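D-mannose isomerase (Marinomonas mediterranea, PDB 5X32) catalyses the reversible isomerization of D-mannose to D-fructose, and less efficiently of D-lyxose, but does not act on D-glucose. Local coordinates at residues A[211-219]-A[274-285]; A[24-34]-A[73-84]. One frame throughout, in Å; residues are numbered along the deposited sequence.

How the contacts relate
Contacts 1 and 2 lie on opposite sides of the chain's centre, with their own centres about 39 Å apart and their nearest atoms about 29 Å apart, so neither touches the other. Each lies 19 to 20 Å from the centre of the chain, and in each a loop is laid along an outer helix of the (alpha/alpha)6 barrel. The means differ: 211-219 is held to 274-285 largely by polar bonds, 24-34 to 73-84 by rings, glycines and apolar side chains. Contact 1 approaches the probable active site, the side chain of Val219 being about 6 Å from that of His251, a proton donor/acceptor by similarity; contact 2 lies away from the annotated sites.

Contact 1: residues A[211-219]-A[274-285]; sequences ASLSNSNEV and KAKYLFDLAYKK
Glu218 OE1 is gripped by two donors, one from each segment. Lys285 NZ reaches Glu218 OE1 across the contact at 2.6 Å, completing a salt bridge from the syn side, 23° out of the carboxylate plane. Ser216 OG of its own loop donates to Glu218 OE1 at 2.7 Å on the anti lone pair. With OE2 accepting from Tyr298 OH, both carboxylate oxygens are engaged, which should hold the group's rotation and probably favours its ionised form. Glu218 and Lys285 approach from opposite directions, each chain extended beyond CG.

Two backbone carbonyls give the loop further grips. The hydroxyl of Tyr277 donates to Ser216 O, with OH and O 2.5 Å apart; the acceptor lies in the plane of the ring, at its edge, while the donor is tilted 31° from the carbonyl plane. Lys274 NZ binds Asn217 O at 2.8 Å, in the carbonyl plane, and the bend of the lysine at chi2 (62°) turns its ammonium toward the loop. Both carbonyls belong to the end of the type I turn Ser214 to Asn217.

Leucine methyls pack beside these bonds: Leu278 CD2 lies 4.0 Å from Glu218 CA, and Leu281 CD2 is likewise 4.0 Å from Glu218 CG. With an alanine here in place of Glu218, Lys285 and Tyr298 would probably lose their shared carboxylate and Leu281 part of its apolar cover.

The contact thus joins the loop leaving helix 193-212 to one side of helix 271-286. Helix 249-265 adjoins both parts, Gln252 bonding to Val219 O and packing on Leu278 and Ala282, whereas Phe279 and Tyr283 of helix 271-286 pack on helices 311-328 and 331-347.

Contact 2: residues A[24-34]-A[73-84]; sequences FPTCIDPEGGF and EYKHAAVHGIQY
Phe24 and Tyr74 meet edge to face: the edge of the tyrosine points at the face of the phenylalanine, with ring centroids 5.5 Å apart and planes at 77°. The touching atom is Tyr74 CE1, 3.9 Å from Phe24 CD2 and offset toward the rim of that ring. Pro25 CB covers the centre of the opposite face, so Phe24 is clasped between its cis-linked neighbour and the helix. One turn along, Ala77 CB receives Ile28 CD1 at 3.9 Å.

His80 enters the loop edge-on. Its CG is anti to the backbone N (chi1 177°), which carries the imidazole out from the helix toward the turn Asp29 to Gly32. Asp29 O and Gly32 N lie in the ring plane at its edge, and Ile28 CG2 is 3.8 Å from His80 CE1. Gly33 N comes obliquely to His80 NE2 at 3.0 Å.

The Tyr84 ring lies obliquely against Gly33, whose lack of a side chain lets its CA lie 3.3 Å from Tyr84 CG. Gly81 likewise leaves room for Phe34, whose CE1 comes obliquely to Gly81 CA at 3.3 Å, while Ala77 O lies at the edge of the phenylalanine, near its plane. Farther in, Phe34 meets Phe58 and Phe62 of helix 52-69.

An Asx turn, Glu31 N donating to Asp29 OD1 at 3.1 Å, and the salt bridge of Asp29 OD2 with Arg50 probably help to hold the loop. Segment 24-34 opens the long loop between helix 9-23 and strand 49-51. Helices 52-69 and 72-89 are successive inner and outer helices of the (alpha/alpha)6 barrel of the N-acylglucosamine 2-epimerase family, and the loop after helix 9-23 covers the outer one.

Contact 1: residues A[211-219]-A[274-285]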
loop_
_atom_site.group_PDB
_atom_site.type_symbol
_atom_site.label_atom_id
_atom_site.label_comp_id
_atom_site.label_asym_id
_atom_site.label_seq_id
_atom_site.Cartn_x
_atom_site.Cartn_y
_atom_site.Cartn_z
ATOM N N ALA A 211 -19.385 -3.212 -1.457
ATOM C CA ALA A 211 -19.652 -1.852 -1.920
ATOM C C ALA A 211 -21.148 -1.546 -2.027
ATOM O O ALA A 211 -21.589 -0.467 -1.625
ATOM C CB ALA A 211 -18.973 -1.614 -3.256
ATOM N N SER A 212 -21.928 -2.508 -2.519
ATOM C CA SER A 212 -23.373 -2.316 -2.741
ATOM C C SER A 212 -24.112 -1.914 -1.479
ATOM O O SER A 212 -25.178 -1.309 -1.548
ATOM C CB SER A 212 -24.020 -3.594 -3.280
ATOM O OG SER A 212 -23.520 -3.954 -4.553
ATOM N N LEU A 213 -23.513 -2.229 -0.333
ATOM C CA LEU A 213 -24.110 -1.978 0.973
ATOM C C LEU A 213 -24.131 -0.517 1.292
ATOM O O LEU A 213 -24.734 -0.104 2.283
ATOM C CB LEU A 213 -23.341 -2.717 2.059
ATOM C CG LEU A 213 -23.399 -4.234 1.912
ATOM C CD1 LEU A 213 -22.494 -4.907 2.928
ATOM C CD2 LEU A 213 -24.844 -4.678 2.093
ATOM N N SER A 214 -23.396 0.257 0.510
ATOM C CA SER A 214 -23.449 1.687 0.676
ATOM C C SER A 214 -24.281 2.381 -0.401
ATOM O O SER A 214 -24.297 1.980 -1.598
ATOM C CB SER A 214 -22.027 2.279 0.705
ATOM O OG SER A 214 -21.622 2.765 -0.569
ATOM N N ASN A 215 -24.899 3.468 0.052
ATOM C CA ASN A 215 -25.595 4.460 -0.770
ATOM C C ASN A 215 -24.909 4.768 -2.108
ATOM O O ASN A 215 -25.471 4.523 -3.190
ATOM C CB ASN A 215 -25.671 5.733 0.094
ATOM C CG ASN A 215 -26.696 5.628 1.231
ATOM O OD1 ASN A 215 -26.360 5.665 2.417
ATOM N ND2 ASN A 215 -27.981 5.715 0.850
ATOM N N SER A 216 -23.665 5.242 -1.997
ATOM C CA SER A 216 -22.902 5.732 -3.142
ATOM C C SER A 216 -22.242 4.593 -3.920
ATOM O O SER A 216 -21.677 4.794 -5.010
ATOM C CB SER A 216 -21.836 6.730 -2.684
ATOM O OG SER A 216 -21.084 6.196 -1.599
ATOM N N ASN A 217 -22.328 3.399 -3.341
ATOM C CA ASN A 217 -21.660 2.206 -3.850
ATOM C C ASN A 217 -20.148 2.334 -3.818
ATOM O O ASN A 217 -19.455 1.746 -4.649
ATOM C CB ASN A 217 -22.108 1.900 -5.279
ATOM C CG ASN A 217 -23.617 1.723 -5.397
ATOM O OD1 ASN A 217 -24.230 0.978 -4.624
ATOM N ND2 ASN A 217 -24.220 2.397 -6.379
ATOM N N GLU A 218 -19.651 3.112 -2.856
ATOM C CA GLU A 218 -18.215 3.238 -2.603
ATOM C C GLU A 218 -17.790 2.275 -1.480
ATOM O O GLU A 218 -18.603 1.897 -0.632
ATOM C CB GLU A 218 -17.870 4.678 -2.220
ATOM C CG GLU A 218 -18.181 5.711 -3.277
ATOM C CD GLU A 218 -17.988 7.142 -2.766
ATOM O OE1 GLU A 218 -18.917 7.695 -2.127
ATOM O OE2 GLU A 218 -16.904 7.722 -3.002
ATOM N N VAL A 219 -16.513 1.904 -1.440
ATOM C CA VAL A 219 -16.055 0.980 -0.397
ATOM C C VAL A 219 -15.902 1.648 0.961
ATOM O O VAL A 219 -15.135 2.587 1.119
ATOM C CB VAL A 219 -14.742 0.327 -0.764
ATOM C CG1 VAL A 219 -14.495 -0.825 0.163
ATOM C CG2 VAL A 219 -14.785 -0.135 -2.212
ATOM N N LYS A 274 -16.192 -0.028 -13.066
ATOM C CA LYS A 274 -16.164 0.176 -11.623
ATOM C C LYS A 274 -14.975 1.071 -11.224
ATOM O O LYS A 274 -15.142 2.013 -10.436
ATOM C CB LYS A 274 -16.139 -1.159 -10.886
ATOM C CG LYS A 274 -16.299 -1.019 -9.380
ATOM C CD LYS A 274 -17.657 -0.399 -8.998
ATOM C CE LYS A 274 -17.970 -0.571 -7.499
ATOM N NZ LYS A 274 -19.164 0.171 -6.974
ATOM N N ALA A 275 -13.789 0.786 -11.768
ATOM C CA ALA A 275 -12.616 1.639 -11.562
ATOM C C ALA A 275 -12.942 3.092 -11.937
ATOM O O ALA A 275 -12.621 4.053 -11.210
ATOM C CB ALA A 275 -11.412 1.121 -12.377
ATOM N N LYS A 276 -13.586 3.229 -13.090
ATOM C CA LYS A 276 -13.937 4.520 -13.626
ATOM C C LYS A 276 -14.877 5.224 -12.641
ATOM O O LYS A 276 -14.682 6.392 -12.281
ATOM C CB LYS A 276 -14.575 4.334 -15.004
ATOM C CG LYS A 276 -14.339 5.484 -15.915
ATOM C CD LYS A 276 -15.185 5.526 -17.189
ATOM C CE LYS A 276 -14.857 4.454 -18.214
ATOM N NZ LYS A 276 -15.442 4.891 -19.542
ATOM N N TYR A 277 -15.832 4.466 -12.118
ATOM C CA TYR A 277 -16.852 5.024 -11.226
ATOM C C TYR A 277 -16.277 5.496 -9.881
ATOM O O TYR A 277 -16.465 6.660 -9.489
ATOM C CB TYR A 277 -17.948 3.979 -10.991
ATOM C CG TYR A 277 -19.015 4.403 -10.014
ATOM C CD1 TYR A 277 -19.014 3.947 -8.693
ATOM C CD2 TYR A 277 -20.036 5.249 -10.414
ATOM C CE1 TYR A 277 -20.006 4.337 -7.795
ATOM C CE2 TYR A 277 -21.029 5.642 -9.536
ATOM C CZ TYR A 277 -21.017 5.186 -8.234
ATOM O OH TYR A 277 -22.021 5.607 -7.391
ATOM N N LEU A 278 -15.553 4.591 -9.210
ATOM C CA LEU A 278 -14.890 4.870 -7.938
ATOM C C LEU A 278 -13.951 6.048 -8.066
ATOM O O LEU A 278 -13.983 6.956 -7.238
ATOM C CB LEU A 278 -14.123 3.651 -7.433
ATOM C CG LEU A 278 -15.010 2.500 -6.962
ATOM C CD1 LEU A 278 -14.173 1.285 -6.613
ATOM C CD2 LEU A 278 -15.827 2.948 -5.761
ATOM N N PHE A 279 -13.113 6.054 -9.096
ATOM C CA PHE A 279 -12.190 7.169 -9.213
ATOM C C PHE A 279 -12.931 8.488 -9.428
ATOM O O PHE A 279 -12.648 9.459 -8.727
ATOM C CB PHE A 279 -11.202 6.958 -10.356
ATOM C CG PHE A 279 -10.152 8.028 -10.442
ATOM C CD1 PHE A 279 -8.906 7.842 -9.855
ATOM C CD2 PHE A 279 -10.406 9.219 -11.116
ATOM C CE1 PHE A 279 -7.931 8.835 -9.930
ATOM C CE2 PHE A 279 -9.451 10.215 -11.182
ATOM C CZ PHE A 279 -8.208 10.024 -10.592
ATOM N N ASP A 280 -13.882 8.520 -10.367
ATOM C CA ASP A 280 -14.577 9.775 -10.675
ATOM C C ASP A 280 -15.236 10.326 -9.425
ATOM O O ASP A 280 -15.078 11.507 -9.090
ATOM C CB ASP A 280 -15.635 9.580 -11.763
ATOM C CG ASP A 280 -15.025 9.270 -13.120
ATOM O OD1 ASP A 280 -13.819 9.577 -13.313
ATOM O OD2 ASP A 280 -15.759 8.748 -13.997
ATOM N N LEU A 281 -15.955 9.449 -8.735
ATOM C CA LEU A 281 -16.662 9.815 -7.517
ATOM C C LEU A 281 -15.706 10.295 -6.412
ATOM O O LEU A 281 -15.933 11.358 -5.809
ATOM C CB LEU A 281 -17.504 8.634 -7.035
ATOM C CG LEU A 281 -18.857 8.986 -6.426
ATOM C CD1 LEU A 281 -19.537 10.079 -7.222
ATOM C CD2 LEU A 281 -19.717 7.758 -6.400
ATOM N N ALA A 282 -14.664 9.506 -6.132
ATOM C CA ALA A 282 -13.707 9.851 -5.072
ATOM C C ALA A 282 -13.024 11.174 -5.365
ATOM O O ALA A 282 -13.088 12.105 -4.564
ATOM C CB ALA A 282 -12.652 8.758 -4.901
ATOM N N TYR A 283 -12.429 11.280 -6.546
ATOM C CA TYR A 283 -11.702 12.482 -6.897
ATOM C C TYR A 283 -12.630 13.691 -6.828
ATOM O O TYR A 283 -12.287 14.707 -6.212
ATOM C CB TYR A 283 -11.068 12.360 -8.288
ATOM C CG TYR A 283 -10.212 13.562 -8.684
ATOM C CD1 TYR A 283 -10.796 14.733 -9.186
ATOM C CD2 TYR A 283 -8.826 13.527 -8.555
ATOM C CE1 TYR A 283 -10.024 15.825 -9.547
ATOM C CE2 TYR A 283 -8.041 14.610 -8.915
ATOM C CZ TYR A 283 -8.641 15.759 -9.411
ATOM O OH TYR A 283 -7.871 16.846 -9.766
ATOM N N LYS A 284 -13.813 13.582 -7.417
ATOM C CA LYS A 284 -14.695 14.740 -7.416
ATOM C C LYS A 284 -15.077 15.137 -6.000
ATOM O O LYS A 284 -15.112 16.325 -5.681
ATOM C CB LYS A 284 -15.965 14.475 -8.222
ATOM C CG LYS A 284 -16.966 15.604 -8.106
ATOM C CD LYS A 284 -18.010 15.527 -9.196
ATOM C CE LYS A 284 -18.264 14.088 -9.617
ATOM N NZ LYS A 284 -19.327 14.023 -10.653
ATOM N N LYS A 285 -15.304 14.158 -5.128
ATOM C CA LYS A 285 -15.650 14.515 -3.760
ATOM C C LYS A 285 -14.494 15.081 -2.933
ATOM O O LYS A 285 -14.721 15.921 -2.063
ATOM C CB LYS A 285 -16.255 13.327 -3.012
ATOM C CG LYS A 285 -17.643 12.916 -3.501
ATOM C CD LYS A 285 -18.236 11.959 -2.500
ATOM C CE LYS A 285 -19.375 11.138 -3.008
ATOM N NZ LYS A 285 -19.768 10.190 -1.918
#

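Contact 2: residues A[24-34]-A[73-84]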
loop_
_atom_site.group_PDB
_atom_site.type_symbol
_atom_site.label_atom_id
_atom_site.label_comp_id
_atom_site.label_asym_id
_atom_site.label_seq_id
_atom_site.Cartn_x
_atom_site.Cartn_y
_atom_site.Cartn_z
ATOM N N PHE A 24 18.429 5.210 1.955
ATOM C CA PHE A 24 19.665 4.439 1.849
ATOM C C PHE A 24 20.866 5.384 1.944
ATOM O O PHE A 24 20.868 6.443 1.301
ATOM C CB PHE A 24 19.690 3.647 0.537
ATOM C CG PHE A 24 20.773 2.606 0.466
ATOM C CD1 PHE A 24 20.700 1.445 1.226
ATOM C CD2 PHE A 24 21.857 2.781 -0.381
ATOM C CE1 PHE A 24 21.699 0.486 1.159
ATOM C CE2 PHE A 24 22.858 1.824 -0.460
ATOM C CZ PHE A 24 22.780 0.674 0.314
ATOM N N PRO A 25 21.877 5.023 2.769
ATOM C CA PRO A 25 21.974 3.786 3.559
ATOM C C PRO A 25 21.549 3.934 5.022
ATOM O O PRO A 25 21.736 2.987 5.799
ATOM C CB PRO A 25 23.463 3.477 3.500
ATOM C CG PRO A 25 24.063 4.866 3.592
ATOM C CD PRO A 25 23.148 5.773 2.805
ATOM N N THR A 26 20.960 5.074 5.376
ATOM C CA THR A 26 20.576 5.377 6.754
ATOM C C THR A 26 19.645 4.348 7.425
ATOM O O THR A 26 19.760 4.106 8.628
ATOM C CB THR A 26 19.878 6.749 6.820
ATOM O OG1 THR A 26 20.629 7.692 6.050
ATOM C CG2 THR A 26 19.775 7.248 8.252
ATOM N N CYS A 27 18.723 3.749 6.675
ATOM C CA CYS A 27 17.730 2.867 7.298
ATOM C C CYS A 27 18.322 1.525 7.699
ATOM O O CYS A 27 17.698 0.760 8.441
ATOM C CB CYS A 27 16.554 2.626 6.357
ATOM S SG CYS A 27 17.093 1.837 4.851
ATOM N N ILE A 28 19.531 1.242 7.225
ATOM C CA ILE A 28 20.152 -0.051 7.496
ATOM C C ILE A 28 20.631 -0.122 8.938
ATOM O O ILE A 28 21.431 0.706 9.373
ATOM C CB ILE A 28 21.342 -0.308 6.573
ATOM C CG1 ILE A 28 20.881 -0.247 5.122
ATOM C CG2 ILE A 28 22.007 -1.641 6.921
ATOM C CD1 ILE A 28 19.872 -1.311 4.787
ATOM N N ASP A 29 20.089 -1.070 9.691
ATOM C CA ASP A 29 20.576 -1.268 11.047
ATOM C C ASP A 29 21.619 -2.384 11.011
ATOM O O ASP A 29 21.286 -3.539 10.755
ATOM C CB ASP A 29 19.441 -1.602 12.027
ATOM C CG ASP A 29 19.955 -1.825 13.451
ATOM O OD1 ASP A 29 21.154 -1.554 13.689
ATOM O OD2 ASP A 29 19.181 -2.278 14.330
ATOM N N PRO A 30 22.884 -2.034 11.267
ATOM C CA PRO A 30 23.988 -2.999 11.156
ATOM C C PRO A 30 23.720 -4.201 12.041
ATOM O O PRO A 30 24.087 -5.310 11.675
ATOM C CB PRO A 30 25.192 -2.191 11.647
ATOM C CG PRO A 30 24.826 -0.772 11.274
ATOM C CD PRO A 30 23.376 -0.708 11.683
ATOM N N GLU A 31 22.996 -3.965 13.137
ATOM C CA GLU A 31 22.497 -5.010 14.037
ATOM C C GLU A 31 21.436 -5.921 13.467
ATOM O O GLU A 31 21.191 -6.975 14.020
ATOM C CB GLU A 31 21.905 -4.392 15.304
ATOM C CG GLU A 31 22.873 -3.616 16.133
ATOM C CD GLU A 31 23.845 -4.541 16.826
ATOM O OE1 GLU A 31 23.567 -4.924 17.988
ATOM O OE2 GLU A 31 24.872 -4.902 16.199
ATOM N N GLY A 32 20.763 -5.496 12.403
ATOM C CA GLY A 32 19.667 -6.277 11.852
ATOM C C GLY A 32 18.426 -5.456 11.514
ATOM O O GLY A 32 18.015 -4.569 12.275
ATOM N N GLY A 33 17.841 -5.742 10.353
ATOM C CA GLY A 33 16.629 -5.073 9.916
ATOM C C GLY A 33 16.840 -3.635 9.510
ATOM O O GLY A 33 17.946 -3.240 9.127
ATOM N N PHE A 34 15.787 -2.840 9.648
ATOM C CA PHE A 34 15.840 -1.442 9.266
ATOM C C PHE A 34 15.390 -0.541 10.400
ATOM O O PHE A 34 14.526 -0.905 11.202
ATOM C CB PHE A 34 14.955 -1.180 8.027
ATOM C CG PHE A 34 15.268 -2.074 6.858
ATOM C CD1 PHE A 34 14.503 -3.194 6.609
ATOM C CD2 PHE A 34 16.348 -1.822 6.037
ATOM C CE1 PHE A 34 14.793 -4.034 5.543
ATOM C CE2 PHE A 34 16.644 -2.654 4.976
ATOM C CZ PHE A 34 15.867 -3.762 4.731
ATOM N N GLU A 73 23.872 -3.666 -4.171
ATOM C CA GLU A 73 23.693 -3.418 -2.750
ATOM C C GLU A 73 22.212 -3.277 -2.362
ATOM O O GLU A 73 21.863 -3.426 -1.186
ATOM C CB GLU A 73 24.475 -2.178 -2.309
ATOM C CG GLU A 73 24.637 -1.076 -3.362
ATOM C CD GLU A 73 25.839 -1.304 -4.284
ATOM O OE1 GLU A 73 26.856 -1.850 -3.794
ATOM O OE2 GLU A 73 25.789 -0.897 -5.469
ATOM N N TYR A 74 21.336 -3.058 -3.347
ATOM C CA TYR A 74 19.903 -3.025 -3.078
ATOM C C TYR A 74 19.384 -4.426 -2.816
ATOM O O TYR A 74 18.571 -4.648 -1.910
ATOM C CB TYR A 74 19.142 -2.402 -4.242
ATOM C CG TYR A 74 19.312 -0.914 -4.351
ATOM C CD1 TYR A 74 19.713 -0.165 -3.247
ATOM C CD2 TYR A 74 19.061 -0.250 -5.549
ATOM C CE1 TYR A 74 19.860 1.210 -3.333
ATOM C CE2 TYR A 74 19.206 1.126 -5.649
ATOM C CZ TYR A 74 19.605 1.854 -4.536
ATOM O OH TYR A 74 19.752 3.224 -4.609
ATOM N N LYS A 75 19.877 -5.378 -3.597
ATOM C CA LYS A 75 19.573 -6.774 -3.346
ATOM C C LYS A 75 20.122 -7.175 -1.978
ATOM O O LYS A 75 19.480 -7.946 -1.248
ATOM C CB LYS A 75 20.148 -7.652 -4.445
ATOM C CG LYS A 75 19.599 -9.065 -4.473
ATOM C CD LYS A 75 20.553 -9.942 -5.264
ATOM C CE LYS A 75 20.289 -11.420 -5.093
ATOM N NZ LYS A 75 21.331 -12.178 -5.841
ATOM N N HIS A 76 21.285 -6.631 -1.612
ATOM C CA HIS A 76 21.811 -6.938 -0.285
ATOM C C HIS A 76 20.923 -6.395 0.828
ATOM O O HIS A 76 20.652 -7.087 1.806
ATOM C CB HIS A 76 23.219 -6.379 -0.099
ATOM C CG HIS A 76 24.253 -7.045 -0.951
ATOM N ND1 HIS A 76 25.523 -6.527 -1.120
ATOM C CD2 HIS A 76 24.217 -8.197 -1.664
ATOM C CE1 HIS A 76 26.218 -7.326 -1.909
ATOM N NE2 HIS A 76 25.449 -8.347 -2.254
ATOM N N ALA A 77 20.406 -5.184 0.648
ATOM C CA ALA A 77 19.539 -4.595 1.663
ATOM C C ALA A 77 18.209 -5.344 1.741
ATOM O O ALA A 77 17.646 -5.509 2.834
ATOM C CB ALA A 77 19.315 -3.120 1.386
ATOM N N ALA A 78 17.710 -5.804 0.595
ATOM C CA ALA A 78 16.456 -6.563 0.584
ATOM C C ALA A 78 16.629 -7.880 1.326
ATOM O O ALA A 78 15.754 -8.295 2.090
ATOM C CB ALA A 78 15.971 -6.818 -0.847
ATOM N N VAL A 79 17.760 -8.542 1.084
ATOM C CA VAL A 79 18.066 -9.801 1.766
ATOM C C VAL A 79 18.296 -9.596 3.268
ATOM O O VAL A 79 17.820 -10.380 4.096
ATOM C CB VAL A 79 19.283 -10.488 1.122
ATOM C CG1 VAL A 79 19.981 -11.409 2.113
ATOM C CG2 VAL A 79 18.837 -11.245 -0.126
ATOM N N HIS A 80 19.028 -8.551 3.618
ATOM C CA HIS A 80 19.167 -8.176 5.013
ATOM C C HIS A 80 17.770 -8.061 5.656
ATOM O O HIS A 80 17.505 -8.606 6.747
ATOM C CB HIS A 80 19.954 -6.871 5.109
ATOM C CG HIS A 80 20.109 -6.352 6.501
ATOM N ND1 HIS A 80 20.278 -5.011 6.778
ATOM C CD2 HIS A 80 20.109 -6.984 7.697
ATOM C CE1 HIS A 80 20.377 -4.838 8.083
ATOM N NE2 HIS A 80 20.281 -6.020 8.664
ATOM N N GLY A 81 16.857 -7.421 4.926
ATOM C CA GLY A 81 15.494 -7.265 5.387
ATOM C C GLY A 81 14.775 -8.576 5.575
ATOM O O GLY A 81 14.130 -8.785 6.601
ATOM N N ILE A 82 14.909 -9.473 4.601
ATOM C CA ILE A 82 14.292 -10.790 4.696
ATOM C C ILE A 82 14.808 -11.542 5.929
ATOM O O ILE A 82 14.040 -12.202 6.642
ATOM C CB ILE A 82 14.569 -11.628 3.451
ATOM C CG1 ILE A 82 13.982 -10.971 2.210
ATOM C CG2 ILE A 82 13.939 -12.994 3.604
ATOM C CD1 ILE A 82 12.466 -11.016 2.187
ATOM N N GLN A 83 16.104 -11.417 6.195
ATOM C CA GLN A 83 16.691 -12.078 7.353
ATOM C C GLN A 83 16.032 -11.564 8.623
ATOM O O GLN A 83 15.599 -12.352 9.470
ATOM C CB GLN A 83 18.206 -11.861 7.395
ATOM C CG GLN A 83 18.956 -12.702 6.386
ATOM C CD GLN A 83 20.414 -12.306 6.268
ATOM O OE1 GLN A 83 20.933 -11.537 7.081
ATOM N NE2 GLN A 83 21.084 -12.822 5.239
ATOM N N TYR A 84 15.916 -10.245 8.742
ATOM C CA TYR A 84 15.271 -9.683 9.931
ATOM C C TYR A 84 13.820 -10.143 10.043
ATOM O O TYR A 84 13.291 -10.350 11.141
ATOM C CB TYR A 84 15.287 -8.176 9.892
ATOM C CG TYR A 84 14.857 -7.528 11.178
ATOM C CD1 TYR A 84 15.710 -7.466 12.264
ATOM C CD2 TYR A 84 13.569 -7.016 11.319
ATOM C CE1 TYR A 84 15.315 -6.862 13.443
ATOM C CE2 TYR A 84 13.161 -6.421 12.492
ATOM C CZ TYR A 84 14.036 -6.343 13.552
ATOM O OH TYR A 84 13.621 -5.750 14.723
#